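Long-range contact in CymD (Pseudomonas putida, PDB 6Z34), which forms an outer-membrane channel of the FadL family that takes up monoaromatic hydrocarbons, probably by lateral diffusion: residues 177-189 with 316-330. Residues are numbered along the deposited sequence; the frame is centred on the assembly and turned at random.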
loop_
_atom_site.group_PDB
_atom_site.type_symbol
_atom_site.label_atom_id
_atom_site.label_comp_id
_atom_site.label_asym_id
_atom_site.label_seq_id
_atom_site.Cartn_x
_atom_site.Cartn_y
_atom_site.Cartn_z
ATOM N N THR A 177 -2.271 -7.388 -32.482
ATOM C CA THR A 177 -3.386 -6.535 -32.071
ATOM C C THR A 177 -2.889 -5.195 -31.554
ATOM O O THR A 177 -3.538 -4.163 -31.751
ATOM C CB THR A 177 -4.219 -7.249 -30.997
ATOM O OG1 THR A 177 -5.099 -8.193 -31.620
ATOM C CG2 THR A 177 -5.043 -6.257 -30.182
ATOM N N LEU A 178 -1.722 -5.191 -30.934
ATOM C CA LEU A 178 -1.129 -4.009 -30.340
ATOM C C LEU A 178 -0.227 -3.248 -31.315
ATOM O O LEU A 178 0.003 -2.050 -31.113
ATOM C CB LEU A 178 -0.375 -4.472 -29.089
ATOM C CG LEU A 178 0.141 -3.833 -27.807
ATOM C CD1 LEU A 178 -0.929 -3.380 -26.812
ATOM C CD2 LEU A 178 0.981 -4.956 -27.192
ATOM N N VAL A 179 0.266 -3.900 -32.376
ATOM C CA VAL A 179 0.993 -3.171 -33.418
ATOM C C VAL A 179 0.021 -2.461 -34.351
ATOM O O VAL A 179 0.336 -1.389 -34.883
ATOM C CB VAL A 179 1.945 -4.090 -34.215
ATOM C CG1 VAL A 179 1.188 -5.000 -35.169
ATOM C CG2 VAL A 179 2.941 -3.256 -35.012
ATOM N N GLY A 180 -1.166 -3.033 -34.570
ATOM C CA GLY A 180 -2.145 -2.381 -35.415
ATOM C C GLY A 180 -2.903 -1.275 -34.728
ATOM O O GLY A 180 -3.417 -0.376 -35.404
ATOM N N GLN A 181 -2.981 -1.325 -33.399
ATOM C CA GLN A 181 -3.608 -0.290 -32.588
ATOM C C GLN A 181 -2.648 0.839 -32.237
ATOM O O GLN A 181 -2.998 1.699 -31.419
ATOM C CB GLN A 181 -4.182 -0.903 -31.306
ATOM C CG GLN A 181 -5.467 -1.703 -31.503
ATOM C CD GLN A 181 -6.074 -2.145 -30.185
ATOM O OE1 GLN A 181 -5.713 -1.635 -29.135
ATOM N NE2 GLN A 181 -7.007 -3.092 -30.236
ATOM N N GLY A 182 -1.461 0.859 -32.843
ATOM C CA GLY A 182 -0.489 1.890 -32.555
ATOM C C GLY A 182 -0.105 1.885 -31.094
ATOM O O GLY A 182 -0.047 2.941 -30.459
ATOM N N GLN A 183 0.149 0.704 -30.532
ATOM C CA GLN A 183 0.575 0.626 -29.141
ATOM C C GLN A 183 1.986 0.081 -28.943
ATOM O O GLN A 183 2.572 0.318 -27.880
ATOM C CB GLN A 183 -0.421 -0.217 -28.316
ATOM C CG GLN A 183 -1.873 -0.110 -28.808
ATOM C CD GLN A 183 -2.862 -0.823 -27.906
ATOM O OE1 GLN A 183 -3.252 -1.953 -28.168
ATOM N NE2 GLN A 183 -3.205 -0.185 -26.780
ATOM N N VAL A 184 2.524 -0.682 -29.888
ATOM C CA VAL A 184 3.925 -1.084 -29.865
ATOM C C VAL A 184 4.696 -0.244 -30.869
ATOM O O VAL A 184 4.219 0.016 -31.979
ATOM C CB VAL A 184 4.098 -2.576 -30.189
ATOM C CG1 VAL A 184 5.508 -3.027 -29.850
ATOM C CG2 VAL A 184 3.078 -3.371 -29.455
ATOM N N SER A 185 5.904 0.148 -30.493
ATOM C CA SER A 185 6.773 0.858 -31.413
ATOM C C SER A 185 8.206 0.416 -31.156
ATOM O O SER A 185 8.479 -0.398 -30.267
ATOM C CB SER A 185 6.608 2.373 -31.262
ATOM O OG SER A 185 5.239 2.729 -31.222
ATOM N N GLY A 186 9.119 0.954 -31.943
ATOM C CA GLY A 186 10.518 0.740 -31.643
ATOM C C GLY A 186 11.159 -0.153 -32.685
ATOM O O GLY A 186 10.535 -1.088 -33.205
ATOM N N SER A 187 12.432 0.130 -32.981
ATOM C CA SER A 187 13.189 -0.573 -34.011
ATOM C C SER A 187 13.379 -2.051 -33.709
ATOM O O SER A 187 13.798 -2.795 -34.601
ATOM C CB SER A 187 14.554 0.089 -34.189
ATOM O OG SER A 187 15.142 0.400 -32.933
ATOM N N LEU A 188 13.096 -2.490 -32.482
ATOM C CA LEU A 188 13.188 -3.901 -32.132
ATOM C C LEU A 188 12.030 -4.721 -32.694
ATOM O O LEU A 188 12.131 -5.951 -32.748
ATOM C CB LEU A 188 13.254 -4.049 -30.607
ATOM C CG LEU A 188 14.219 -5.103 -30.057
ATOM C CD1 LEU A 188 15.603 -4.967 -30.688
ATOM C CD2 LEU A 188 14.312 -5.034 -28.523
ATOM N N MET A 189 10.944 -4.064 -33.120
ATOM C CA MET A 189 9.781 -4.782 -33.648
ATOM C C MET A 189 10.092 -5.586 -34.906
ATOM O O MET A 189 9.832 -6.805 -34.917
ATOM C CB MET A 189 8.641 -3.785 -33.875
ATOM C CG MET A 189 7.630 -3.739 -32.766
ATOM S SD MET A 189 6.483 -5.112 -32.897
ATOM C CE MET A 189 5.986 -4.935 -34.598
ATOM N N PHE A 316 11.727 -0.291 -23.355
ATOM C CA PHE A 316 12.916 -1.113 -23.191
ATOM C C PHE A 316 13.901 -0.725 -24.282
ATOM O O PHE A 316 13.514 -0.571 -25.443
ATOM C CB PHE A 316 12.558 -2.606 -23.266
ATOM C CG PHE A 316 13.730 -3.516 -23.548
ATOM C CD1 PHE A 316 14.428 -4.119 -22.505
ATOM C CD2 PHE A 316 14.114 -3.796 -24.863
ATOM C CE1 PHE A 316 15.500 -4.970 -22.761
ATOM C CE2 PHE A 316 15.184 -4.641 -25.135
ATOM C CZ PHE A 316 15.880 -5.229 -24.091
ATOM N N LYS A 317 15.164 -0.544 -23.910
ATOM C CA LYS A 317 16.199 -0.155 -24.857
ATOM C C LYS A 317 17.347 -1.142 -24.722
ATOM O O LYS A 317 17.915 -1.293 -23.635
ATOM C CB LYS A 317 16.667 1.293 -24.633
ATOM C CG LYS A 317 18.163 1.510 -24.849
ATOM C CD LYS A 317 18.530 2.987 -24.948
ATOM C CE LYS A 317 20.024 3.165 -24.806
ATOM N NZ LYS A 317 20.392 2.801 -23.405
ATOM N N GLN A 318 17.661 -1.830 -25.820
ATOM C CA GLN A 318 18.630 -2.918 -25.795
ATOM C C GLN A 318 20.042 -2.357 -25.661
ATOM O O GLN A 318 20.460 -1.503 -26.448
ATOM C CB GLN A 318 18.484 -3.754 -27.064
ATOM C CG GLN A 318 19.442 -4.909 -27.208
ATOM C CD GLN A 318 19.382 -5.508 -28.620
ATOM O OE1 GLN A 318 19.366 -4.779 -29.608
ATOM N NE2 GLN A 318 19.348 -6.831 -28.707
ATOM N N LYS A 319 20.782 -2.837 -24.655
ATOM C CA LYS A 319 21.993 -2.134 -24.229
ATOM C C LYS A 319 23.129 -2.260 -25.242
ATOM O O LYS A 319 24.031 -1.413 -25.264
ATOM C CB LYS A 319 22.446 -2.634 -22.855
ATOM C CG LYS A 319 23.449 -1.700 -22.169
ATOM C CD LYS A 319 22.789 -0.387 -21.721
ATOM C CE LYS A 319 23.807 0.593 -21.138
ATOM N NZ LYS A 319 23.176 1.753 -20.435
ATOM N N ALA A 320 23.111 -3.290 -26.091
ATOM C CA ALA A 320 24.125 -3.377 -27.137
ATOM C C ALA A 320 23.878 -2.331 -28.215
ATOM O O ALA A 320 24.743 -1.494 -28.506
ATOM C CB ALA A 320 24.141 -4.782 -27.744
ATOM N N THR A 321 22.682 -2.352 -28.798
ATOM C CA THR A 321 22.390 -1.590 -30.005
ATOM C C THR A 321 21.895 -0.181 -29.699
ATOM O O THR A 321 22.262 0.778 -30.388
ATOM C CB THR A 321 21.338 -2.340 -30.824
ATOM O OG1 THR A 321 20.186 -2.568 -30.000
ATOM C CG2 THR A 321 21.871 -3.684 -31.286
ATOM N N GLY A 322 21.084 -0.032 -28.659
ATOM C CA GLY A 322 20.211 1.111 -28.574
ATOM C C GLY A 322 18.909 0.924 -29.312
ATOM O O GLY A 322 18.175 1.899 -29.506
ATOM N N ASP A 323 18.615 -0.300 -29.749
ATOM C CA ASP A 323 17.333 -0.618 -30.360
ATOM C C ASP A 323 16.281 -0.755 -29.269
ATOM O O ASP A 323 16.493 -1.459 -28.276
ATOM C CB ASP A 323 17.425 -1.912 -31.169
ATOM C CG ASP A 323 18.039 -1.709 -32.546
ATOM O OD1 ASP A 323 19.139 -1.126 -32.641
ATOM O OD2 ASP A 323 17.418 -2.146 -33.538
ATOM N N THR A 324 15.145 -0.090 -29.456
ATOM C CA THR A 324 14.127 -0.003 -28.424
ATOM C C THR A 324 12.844 -0.699 -28.852
ATOM O O THR A 324 12.603 -0.962 -30.033
ATOM C CB THR A 324 13.808 1.455 -28.065
ATOM O OG1 THR A 324 13.136 2.089 -29.163
ATOM C CG2 THR A 324 15.086 2.208 -27.749
ATOM N N ILE A 325 12.027 -1.000 -27.853
ATOM C CA ILE A 325 10.663 -1.459 -28.045
ATOM C C ILE A 325 9.803 -0.685 -27.062
ATOM O O ILE A 325 10.137 -0.601 -25.876
ATOM C CB ILE A 325 10.526 -2.982 -27.844
ATOM C CG1 ILE A 325 9.102 -3.425 -28.137
ATOM C CG2 ILE A 325 10.981 -3.428 -26.461
ATOM C CD1 ILE A 325 8.893 -3.655 -29.587
ATOM N N ASN A 326 8.737 -0.072 -27.558
ATOM C CA ASN A 326 7.906 0.806 -26.751
ATOM C C ASN A 326 6.508 0.227 -26.642
ATOM O O ASN A 326 6.031 -0.467 -27.540
ATOM C CB ASN A 326 7.844 2.202 -27.344
ATOM C CG ASN A 326 9.167 2.920 -27.256
ATOM O OD1 ASN A 326 9.806 2.945 -26.204
ATOM N ND2 ASN A 326 9.600 3.489 -28.372
ATOM N N LEU A 327 5.844 0.532 -25.543
ATOM C CA LEU A 327 4.639 -0.202 -25.211
ATOM C C LEU A 327 3.770 0.634 -24.286
ATOM O O LEU A 327 4.248 1.107 -23.250
ATOM C CB LEU A 327 5.037 -1.516 -24.547
ATOM C CG LEU A 327 3.968 -2.571 -24.393
ATOM C CD1 LEU A 327 2.865 -2.109 -23.566
ATOM C CD2 LEU A 327 3.462 -2.940 -25.772
ATOM N N LYS A 328 2.508 0.826 -24.669
ATOM C CA LYS A 328 1.504 1.432 -23.801
ATOM C C LYS A 328 0.556 0.327 -23.319
ATOM O O LYS A 328 0.303 -0.648 -24.043
ATOM C CB LYS A 328 0.728 2.532 -24.516
ATOM C CG LYS A 328 -0.566 2.019 -25.225
ATOM C CD LYS A 328 -1.180 2.913 -26.315
ATOM C CE LYS A 328 -2.687 3.014 -26.228
ATOM N NZ LYS A 328 -3.163 3.513 -27.559
ATOM N N LEU A 329 0.057 0.466 -22.071
ATOM C CA LEU A 329 -0.988 -0.400 -21.506
ATOM C C LEU A 329 -2.019 0.420 -20.742
ATOM O O LEU A 329 -2.293 0.146 -19.570
ATOM C CB LEU A 329 -0.399 -1.428 -20.561
ATOM C CG LEU A 329 0.518 -2.577 -20.878
ATOM C CD1 LEU A 329 0.132 -3.261 -22.159
ATOM C CD2 LEU A 329 1.909 -2.035 -20.914
ATOM N N PRO A 330 -2.607 1.458 -21.351
ATOM C CA PRO A 330 -3.488 2.328 -20.567
ATOM C C PRO A 330 -4.638 1.533 -19.975
ATOM O O PRO A 330 -5.592 1.213 -20.687
ATOM C CB PRO A 330 -3.975 3.368 -21.581
ATOM C CG PRO A 330 -3.888 2.701 -22.897
ATOM C CD PRO A 330 -2.839 1.609 -22.796
#
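I325 sends CG1 trans to its amide nitrogen (chi1 -177°) and V184 does the same with CG1 (chi1 -167°), torsions that bring I325 CD1 to within 3.5 Å of V184 CG1. M189 CG packs against that I325 CD1 as well. L327 reaches with CD2 to L178 CD2 at 3.5 Å, the two leucines crossing nearly perpendicular, while V184 CG2 fills in beside the same methyl. Backbone bonds set the register. S185 and N326 form an antiparallel hydrogen-bonded pair, N326 N to S185 O at 2.7 Å and S185 N to N326 O at 3.0 Å; V184 and L327 are the neighbouring non-hydrogen-bonded pair. Thus the short strand 184-185, between helices 172-180 and 188-193, extends the hairpin of strands 313-318 and 324-328, whose other side is joined to strand 265-273, near one end of the FadL-type beta barrel. K328 N donates a longer bond to Q183 O at 3.3 Å. Beyond G186, L188 N donates to T324 O at 2.9 Å (N-H...O 161°). L188 then splits its methyls: CD2 comes to the edge of the F316 ring, 3.5 Å from CE2, and CD1 rests on D323 CB. F316 and I325 also touch L255 of strand 234-259.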